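PDB 4QYR: AT-less polyketide synthase from Streptomyces platensis subsp. rosaceus, which probably catalyses, through this ketosynthase domain, decarboxylative carbon–carbon bond formation in assembling the polyketide isomigrastatin. Local coordinates for residues 476-480 with 513-517. Numbering follows the deposited sequence.
Sequences LDRAR and MDDVL
The last turn of helix 462-478 and the residues just beyond it face the first turn of helix 513-524, with Leu476 CA 7.4 Å from Leu517 CA. Leu476 and Asp477 are helical (phi/psi -67/-31 and -95/-27); Arg480 N then hydrogen-bonds to Asp477 O at 2.8 Å, and Arg480 (phi/psi -121/-31) directs its CB back toward the partner helix. In that helix Leu517 N donates a hydrogen bond to Met513 O at 2.8 Å, so Met513 and Leu517, one turn apart, present their side chains to the same neighbour. Leu476 (m, t) packs against both: its CB lies 3.5 Å from CE of Met513, here selenomethionine, and 3.8 Å from Leu517 CD2, while its CD1 reaches Val516 CG1 at 3.8 Å. Met513 is extended (t, t), its chi3 of 107° placing CE also 3.8 Å from Arg480 CD. Leu517 (m, t) sets CD1 3.6 Å from Asp477 CB and over one face of the Arg480 guanidinium, 3.7 Å from its NH1. Arg480 starts m, t but bends at chi3 (-27°) to form a two-pronged salt bridge with Asp514 (m): NH1 donates to OD1 at 2.8 Å, and NH2 to OD2 at 2.5 Å, the latter hydrogen bond weak in angle. Asp477 (p) carries its carboxylate away from segment 513-517. Val516 also touches Val510 of strand 504-510. An apolar Leu–Met–Val interface edged by an Arg–Asp salt bridge thus joins the C-terminal end of helix 462-478, with the turn after it, to helix 513-524 in the α/β RhiE-like KS-MAT linker domain of this polyketide synthase.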
ATOM      1  N   LEU A 476      27.723 -27.975  -6.559  1.00 71.52           N
ATOM      2  CA  LEU A 476      28.192 -28.799  -5.458  1.00 79.45           C
ATOM      3  C   LEU A 476      29.696 -28.989  -5.488  1.00 94.43           C
ATOM      4  O   LEU A 476      30.310 -29.127  -4.439  1.00 98.63           O
ATOM      5  CB  LEU A 476      27.495 -30.161  -5.461  1.00 64.17           C
ATOM      6  CG  LEU A 476      26.086 -30.180  -4.859  1.00 64.43           C
ATOM      7  CD1 LEU A 476      25.641 -31.599  -4.507  1.00 62.80           C
ATOM      8  CD2 LEU A 476      25.973 -29.238  -3.648  1.00 59.14           C
ATOM      9  N   ASP A 477      30.307 -28.991  -6.667  1.00104.57           N
ATOM     10  CA  ASP A 477      31.730 -29.297  -6.694  1.00114.80           C
ATOM     11  C   ASP A 477      32.591 -28.035  -6.679  1.00114.13           C
ATOM     12  O   ASP A 477      33.721 -28.072  -6.200  1.00122.36           O
ATOM     13  CB  ASP A 477      32.106 -30.190  -7.890  1.00124.50           C
ATOM     14  CG  ASP A 477      32.166 -29.445  -9.209  1.00130.14           C
ATOM     15  OD1 ASP A 477      31.624 -28.324  -9.312  1.00130.62           O
ATOM     16  OD2 ASP A 477      32.793 -29.989 -10.147  1.00132.67           O
ATOM     17  N   ARG A 478      32.074 -26.916  -7.175  1.00101.47           N
ATOM     18  CA  ARG A 478      32.805 -25.668  -7.003  1.00 99.68           C
ATOM     19  C   ARG A 478      32.793 -25.307  -5.528  1.00101.79           C
ATOM     20  O   ARG A 478      33.577 -24.473  -5.073  1.00103.61           O
ATOM     21  CB  ARG A 478      32.224 -24.532  -7.850  1.00 95.89           C
ATOM     22  CG  ARG A 478      33.196 -23.355  -7.983  1.00101.30           C
ATOM     23  CD  ARG A 478      33.874 -23.316  -9.363  1.00110.05           C
ATOM     24  NE  ARG A 478      34.824 -22.207  -9.507  1.00115.55           N
ATOM     25  CZ  ARG A 478      35.412 -21.864 -10.653  1.00118.55           C
ATOM     26  NH1 ARG A 478      36.273 -20.852 -10.689  1.00119.82           N
ATOM     27  NH2 ARG A 478      35.147 -22.543 -11.763  1.00119.81           N
ATOM     28  N   ALA A 479      31.902 -25.958  -4.785  1.00104.71           N
ATOM     29  CA  ALA A 479      31.811 -25.801  -3.343  1.00102.61           C
ATOM     30  C   ALA A 479      32.631 -26.873  -2.647  1.00104.43           C
ATOM     31  O   ALA A 479      32.558 -27.024  -1.432  1.00109.10           O
ATOM     32  CB  ALA A 479      30.364 -25.859  -2.883  1.00 99.11           C
ATOM     33  N   ARG A 480      33.406 -27.629  -3.412  1.00 98.39           N
ATOM     34  CA  ARG A 480      34.386 -28.510  -2.797  1.00 95.46           C
ATOM     35  C   ARG A 480      35.775 -28.175  -3.277  1.00 94.15           C
ATOM     36  O   ARG A 480      36.737 -28.325  -2.537  1.00 94.98           O
ATOM     37  CB  ARG A 480      34.076 -29.969  -3.074  1.00 94.12           C
ATOM     38  CG  ARG A 480      32.865 -30.480  -2.334  1.00 91.48           C
ATOM     39  CD  ARG A 480      32.905 -31.986  -2.303  1.00 79.55           C
ATOM     40  NE  ARG A 480      33.643 -32.482  -3.457  1.00 87.20           N
ATOM     41  CZ  ARG A 480      33.533 -33.715  -3.936  1.00 93.52           C
ATOM     42  NH1 ARG A 480      34.239 -34.090  -4.998  1.00 93.78           N
ATOM     43  NH2 ARG A 480      32.721 -34.578  -3.342  1.00 98.82           N
HETATM   44  N   MSE A 513      29.272 -37.766  -0.439  1.00 88.15           N
HETATM   45  CA  MSE A 513      28.837 -36.744  -1.367  1.00 83.63           C
HETATM   46  C   MSE A 513      29.472 -36.896  -2.756  1.00 90.78           C
HETATM   47  O   MSE A 513      29.026 -36.269  -3.718  1.00 88.65           O
HETATM   48  CB  MSE A 513      29.109 -35.354  -0.810  1.00 80.52           C
HETATM   49  CG  MSE A 513      28.199 -34.305  -1.466  1.00 78.35           C
HETATM   50 SE   MSE A 513      28.748 -32.454  -1.425  0.55139.82          SE
HETATM   51  CE  MSE A 513      29.225 -32.298  -3.304  1.00 98.67           C
ATOM     52  N   ASP A 514      30.492 -37.731  -2.893  1.00 98.70           N
ATOM     53  CA  ASP A 514      30.889 -38.091  -4.246  1.00104.89           C
ATOM     54  C   ASP A 514      29.956 -39.172  -4.760  1.00103.25           C
ATOM     55  O   ASP A 514      29.844 -39.387  -5.964  1.00107.76           O
ATOM     56  CB  ASP A 514      32.351 -38.530  -4.319  1.00115.71           C
ATOM     57  CG  ASP A 514      33.311 -37.384  -4.057  1.00119.13           C
ATOM     58  OD1 ASP A 514      33.932 -36.904  -5.030  1.00122.69           O
ATOM     59  OD2 ASP A 514      33.426 -36.948  -2.889  1.00116.68           O
ATOM     60  N   ASP A 515      29.263 -39.829  -3.838  1.00 97.42           N
ATOM     61  CA  ASP A 515      28.152 -40.692  -4.201  1.00 95.45           C
ATOM     62  C   ASP A 515      27.098 -39.812  -4.872  1.00 88.36           C
ATOM     63  O   ASP A 515      26.508 -40.173  -5.897  1.00 86.10           O
ATOM     64  CB  ASP A 515      27.587 -41.407  -2.969  1.00 99.30           C
ATOM     65  CG  ASP A 515      28.433 -42.595  -2.536  1.00109.90           C
ATOM     66  OD1 ASP A 515      29.683 -42.512  -2.596  1.00114.31           O
ATOM     67  OD2 ASP A 515      27.847 -43.620  -2.133  1.00114.08           O
ATOM     68  N   VAL A 516      26.894 -38.637  -4.282  1.00 83.18           N
ATOM     69  CA  VAL A 516      25.979 -37.641  -4.812  1.00 77.84           C
ATOM     70  C   VAL A 516      26.452 -37.129  -6.161  1.00 77.93           C
ATOM     71  O   VAL A 516      25.773 -37.296  -7.170  1.00 80.79           O
ATOM     72  CB  VAL A 516      25.837 -36.441  -3.861  1.00 76.31           C
ATOM     73  CG1 VAL A 516      24.933 -35.377  -4.466  1.00 69.06           C
ATOM     74  CG2 VAL A 516      25.332 -36.889  -2.509  1.00 77.56           C
ATOM     75  N   LEU A 517      27.622 -36.504  -6.169  1.00 77.40           N
ATOM     76  CA  LEU A 517      28.180 -35.925  -7.388  1.00 80.37           C
ATOM     77  C   LEU A 517      28.302 -36.913  -8.560  1.00 85.18           C
ATOM     78  O   LEU A 517      28.135 -36.540  -9.729  1.00 84.18           O
ATOM     79  CB  LEU A 517      29.551 -35.331  -7.093  1.00 82.83           C
ATOM     80  CG  LEU A 517      29.543 -33.886  -6.628  1.00 75.78           C
ATOM     81  CD1 LEU A 517      30.961 -33.352  -6.627  1.00 79.72           C
ATOM     82  CD2 LEU A 517      28.647 -33.078  -7.535  1.00 72.57           C
TER